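Local coordinates for citrate synthase (PDB 6ABX), which probably catalyses the condensation of oxaloacetate with acetyl-CoA and water to give citrate and free CoA, feeding the tricarboxylic acid cycle, at residues A[235-238]-A[239-243]; A[263-266]-A[267-270]. One frame throughout, in Å; residues are numbered along the deposited sequence.

Contact 1 (A[235-238]-A[239-243]); sequences EKYV and MNKLS
Y237 and K241, one turn apart on helix 234-243, make the main side-chain contact. The lysine aliphatic chain slants past the phenol end of the ring, with K241 CE 3.5 Å from Y237 CZ and 3.3 Å from Y237 OH. K241 CG already lies 3.9 Å from Y237 CE1, and the bend at chi2 (-68°) carries CE on to the phenol end. Both polar ends are bonded beyond the pair: Y237 OH to E227 of helix 220-228, K241 NZ to Q246. Replacing Y237 by alanine takes away ring and hydroxyl, which would probably leave E227 without this hydrogen-bond partner and the methylenes of K241 without their neighbour.

On another side, V238 and L242 run alongside each other, V238 CG1 3.8 Å from L242 CD1, and both touch L248, an acetyl-CoA-binding residue.

Backbone bonds join each residue from E235 to V238 to the one four ahead; L242 N to V238 O is the straightest, 2.8 Å at 173°. M239 O accepts both S243 N and, at 2.6 Å, S243 OG, which come from opposite faces of its carbonyl plane.

The Y237/K241 pair is thus fixed through its polar tips, whereas V238/L242 packs by apolar contact against I292, I296 and L248.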
loop_
_atom_site.group_PDB
_atom_site.type_symbol
_atom_site.label_atom_id
_atom_site.label_comp_id
_atom_site.label_asym_id
_atom_site.label_seq_id
_atom_site.Cartn_x
_atom_site.Cartn_y
_atom_site.Cartn_z
ATOM N N GLU A 235 9.782 -24.941 -31.239
ATOM C CA GLU A 235 11.097 -25.478 -30.863
ATOM C C GLU A 235 12.179 -24.425 -31.165
ATOM O O GLU A 235 13.134 -24.231 -30.363
ATOM C CB GLU A 235 11.317 -26.830 -31.537
ATOM C CG GLU A 235 10.236 -27.841 -31.163
ATOM C CD GLU A 235 8.786 -27.665 -31.676
ATOM O OE1 GLU A 235 7.876 -28.264 -31.029
ATOM O OE2 GLU A 235 8.508 -26.949 -32.716
ATOM N N LYS A 236 12.047 -23.763 -32.312
ATOM C CA LYS A 236 12.997 -22.729 -32.733
ATOM C C LYS A 236 12.962 -21.514 -31.806
ATOM O O LYS A 236 13.994 -20.996 -31.404
ATOM C CB LYS A 236 12.773 -22.343 -34.192
ATOM C CG LYS A 236 13.205 -23.465 -35.131
ATOM C CD LYS A 236 13.514 -23.057 -36.562
ATOM C CE LYS A 236 14.604 -23.919 -37.198
ATOM N NZ LYS A 236 15.949 -23.288 -37.055
ATOM N N TYR A 237 11.764 -21.056 -31.444
ATOM C CA TYR A 237 11.645 -19.873 -30.582
ATOM C C TYR A 237 12.245 -20.160 -29.195
ATOM O O TYR A 237 12.925 -19.296 -28.606
ATOM C CB TYR A 237 10.180 -19.458 -30.487
ATOM C CG TYR A 237 9.915 -18.253 -29.614
ATOM C CD1 TYR A 237 9.778 -18.431 -28.256
ATOM C CD2 TYR A 237 9.766 -16.977 -30.141
ATOM C CE1 TYR A 237 9.461 -17.370 -27.419
ATOM C CE2 TYR A 237 9.453 -15.902 -29.324
ATOM C CZ TYR A 237 9.345 -16.099 -27.952
ATOM O OH TYR A 237 9.033 -15.074 -27.103
ATOM N N VAL A 238 11.940 -21.356 -28.669
ATOM C CA VAL A 238 12.372 -21.740 -27.358
ATOM C C VAL A 238 13.904 -21.846 -27.408
ATOM O O VAL A 238 14.613 -21.454 -26.459
ATOM C CB VAL A 238 11.673 -23.029 -26.891
ATOM C CG1 VAL A 238 12.377 -23.649 -25.691
ATOM C CG2 VAL A 238 10.212 -22.774 -26.583
ATOM N N MET A 239 14.434 -22.338 -28.545
ATOM C CA MET A 239 15.884 -22.483 -28.699
ATOM C C MET A 239 16.562 -21.110 -28.621
ATOM O O MET A 239 17.548 -20.932 -27.898
ATOM C CB MET A 239 16.239 -23.136 -30.039
ATOM C CG MET A 239 17.710 -23.329 -30.243
ATOM S SD MET A 239 17.991 -24.046 -31.877
ATOM C CE MET A 239 17.254 -22.799 -32.926
ATOM N N ASN A 240 15.989 -20.123 -29.313
ATOM C CA ASN A 240 16.530 -18.752 -29.290
ATOM C C ASN A 240 16.556 -18.193 -27.851
ATOM O O ASN A 240 17.529 -17.508 -27.424
ATOM C CB ASN A 240 15.812 -17.915 -30.340
ATOM C CG ASN A 240 16.212 -18.309 -31.752
ATOM O OD1 ASN A 240 17.282 -18.893 -31.965
ATOM N ND2 ASN A 240 15.376 -17.996 -32.727
ATOM N N LYS A 241 15.497 -18.460 -27.076
ATOM C CA LYS A 241 15.430 -18.041 -25.682
ATOM C C LYS A 241 16.426 -18.793 -24.788
ATOM O O LYS A 241 17.249 -18.173 -24.130
ATOM C CB LYS A 241 14.003 -18.185 -25.146
ATOM C CG LYS A 241 13.012 -17.238 -25.797
ATOM C CD LYS A 241 13.203 -15.753 -25.486
ATOM C CE LYS A 241 12.197 -14.901 -26.225
ATOM N NZ LYS A 241 12.416 -13.454 -25.971
ATOM N N LEU A 242 16.314 -20.122 -24.686
ATOM C CA LEU A 242 17.138 -20.856 -23.748
ATOM C C LEU A 242 18.625 -20.667 -24.095
ATOM O O LEU A 242 19.452 -20.539 -23.182
ATOM C CB LEU A 242 16.751 -22.331 -23.708
ATOM C CG LEU A 242 15.347 -22.630 -23.169
ATOM C CD1 LEU A 242 15.122 -24.122 -23.059
ATOM C CD2 LEU A 242 15.098 -21.968 -21.811
ATOM N N SER A 243 18.956 -20.592 -25.393
ATOM C CA SER A 243 20.376 -20.540 -25.797
ATOM C C SER A 243 20.989 -19.269 -25.214
ATOM O O SER A 243 22.166 -19.247 -24.883
ATOM C CB SER A 243 20.523 -20.541 -27.307
ATOM O OG SER A 243 20.025 -21.725 -27.889
#

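Contact 2 (A[263-266]-A[267-270]); sequences AKIL and KEYA
I265 and Y269 sit side by side on helix 261-270, their side chains pointing the same way, and I265 CG2 comes within 3.8 Å of Y269 CD2. A chi1 of -65° sends I265 CG1 away from the carbonyl carbon and leaves the CG2 methyl beside it, facing the next turn, where the ring stands. The same ring edge also meets the backbone: I265 O lies near the ring plane, 3.7 Å from Y269 CD2, while it accepts Y269 N in a hydrogen bond of 2.9 Å.

K264 and E268 form a looser pair. Their side chains slant across one another, with K264 CG 4.1 Å from E268 OE1, but the charged ends stay apart, K264 NZ lying 6.1 Å from E268 OE1. Any attraction between them is probably weak. E268 CG packs closer in, 3.3 Å from K264 O, the carbonyl that accepts E268 N.

The helical ladder beneath these side chains is completed by K267 N to A263 O and by A270 N to L266 O, the latter 2.8 Å long.

Farther out, I265 and Y269 both rest on V171 of helix 163-174, and I265 also reaches I34, F35 and A38 of helix 34-40. L266 packs on L175 and V306, whereas the extended chain of K267 carries its NZ to a salt bridge with E290 of helix 277-297. L266 also stands near R262, an oxaloacetate-binding residue just before A263, whose position this packing probably helps to set.

Apolar side chains thus bind the helix on its buried side, K267 ties it by charge to helix 277-297, and K264 and E268 remain exposed.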
loop_
_atom_site.group_PDB
_atom_site.type_symbol
_atom_site.label_atom_id
_atom_site.label_comp_id
_atom_site.label_asym_id
_atom_site.label_seq_id
_atom_site.Cartn_x
_atom_site.Cartn_y
_atom_site.Cartn_z
ATOM N N ALA A 263 -2.463 -24.101 -12.467
ATOM C CA ALA A 263 -2.153 -24.286 -13.888
ATOM C C ALA A 263 -2.803 -25.557 -14.455
ATOM O O ALA A 263 -3.281 -25.579 -15.590
ATOM C CB ALA A 263 -0.641 -24.330 -14.127
ATOM N N LYS A 264 -2.747 -26.637 -13.685
ATOM C CA LYS A 264 -3.351 -27.910 -14.099
ATOM C C LYS A 264 -4.842 -27.705 -14.340
ATOM O O LYS A 264 -5.420 -28.198 -15.325
ATOM C CB LYS A 264 -3.127 -28.932 -13.004
ATOM C CG LYS A 264 -3.650 -30.324 -13.302
ATOM C CD LYS A 264 -2.941 -31.365 -12.426
ATOM C CE LYS A 264 -1.675 -31.903 -13.076
ATOM N NZ LYS A 264 -1.609 -33.384 -13.000
ATOM N N ILE A 265 -5.485 -26.972 -13.424
ATOM C CA ILE A 265 -6.925 -26.800 -13.509
ATOM C C ILE A 265 -7.264 -25.914 -14.705
ATOM O O ILE A 265 -8.169 -26.211 -15.504
ATOM C CB ILE A 265 -7.511 -26.253 -12.192
ATOM C CG1 ILE A 265 -7.329 -27.264 -11.060
ATOM C CG2 ILE A 265 -8.939 -25.849 -12.383
ATOM C CD1 ILE A 265 -7.560 -26.708 -9.698
ATOM N N LEU A 266 -6.535 -24.798 -14.877
ATOM C CA LEU A 266 -6.805 -23.932 -16.006
ATOM C C LEU A 266 -6.630 -24.672 -17.328
ATOM O O LEU A 266 -7.380 -24.463 -18.267
ATOM C CB LEU A 266 -5.863 -22.719 -16.032
ATOM C CG LEU A 266 -6.108 -21.630 -15.008
ATOM C CD1 LEU A 266 -4.923 -20.701 -14.939
ATOM C CD2 LEU A 266 -7.371 -20.850 -15.307
ATOM N N LYS A 267 -5.597 -25.510 -17.432
ATOM C CA LYS A 267 -5.368 -26.246 -18.660
ATOM C C LYS A 267 -6.574 -27.163 -19.003
ATOM O O LYS A 267 -6.967 -27.300 -20.168
ATOM C CB LYS A 267 -4.093 -27.075 -18.524
ATOM C CG LYS A 267 -3.673 -27.746 -19.834
ATOM C CD LYS A 267 -2.464 -28.591 -19.733
ATOM C CE LYS A 267 -2.222 -29.292 -21.059
ATOM N NZ LYS A 267 -0.937 -30.001 -21.032
ATOM N N GLU A 268 -7.148 -27.777 -17.979
ATOM C CA GLU A 268 -8.315 -28.654 -18.164
ATOM C C GLU A 268 -9.523 -27.833 -18.604
ATOM O O GLU A 268 -10.278 -28.252 -19.492
ATOM C CB GLU A 268 -8.692 -29.316 -16.838
ATOM C CG GLU A 268 -7.699 -30.351 -16.384
ATOM C CD GLU A 268 -7.880 -30.854 -14.956
ATOM O OE1 GLU A 268 -7.239 -31.847 -14.629
ATOM O OE2 GLU A 268 -8.592 -30.222 -14.177
ATOM N N TYR A 269 -9.769 -26.714 -17.894
ATOM C CA TYR A 269 -10.992 -25.923 -18.159
ATOM C C TYR A 269 -10.875 -25.187 -19.500
ATOM O O TYR A 269 -11.868 -24.980 -20.153
ATOM C CB TYR A 269 -11.309 -24.982 -17.005
ATOM C CG TYR A 269 -12.277 -25.589 -16.022
ATOM C CD1 TYR A 269 -13.611 -25.664 -16.328
ATOM C CD2 TYR A 269 -11.852 -26.162 -14.840
ATOM C CE1 TYR A 269 -14.527 -26.205 -15.439
ATOM C CE2 TYR A 269 -12.748 -26.712 -13.934
ATOM C CZ TYR A 269 -14.100 -26.703 -14.223
ATOM O OH TYR A 269 -15.030 -27.250 -13.396
ATOM N N ALA A 270 -9.656 -24.869 -19.915
ATOM C CA ALA A 270 -9.427 -24.260 -21.221
ATOM C C ALA A 270 -10.014 -25.153 -22.320
ATOM O O ALA A 270 -10.440 -24.661 -23.333
ATOM C CB ALA A 270 -7.964 -23.978 -21.471
#

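How the contacts relate
Contacts 1 and 2 lie on successive helices of the chain, 234-243 and 261-270, yet they do not touch: their centres are 25 Å apart and their nearest atoms about 13 Å. Helix 277-297 is a common neighbour, meeting V238 and L242 of contact 1 and K267 and A270 of contact 2. They lie near different substrate sites. Contact 1, centred 29 Å from the chain centre, is near acetyl-CoA-binding residues: side chains of L242 and R300 are about 6 Å apart. Contact 2 lies deeper, at 16 Å: the L266 side chain is about 5 Å from that of oxaloacetate-binding R262 and about 8 Å from that of D307, a predicted catalytic residue, and the A263 side chain about 9 Å from bound citrate.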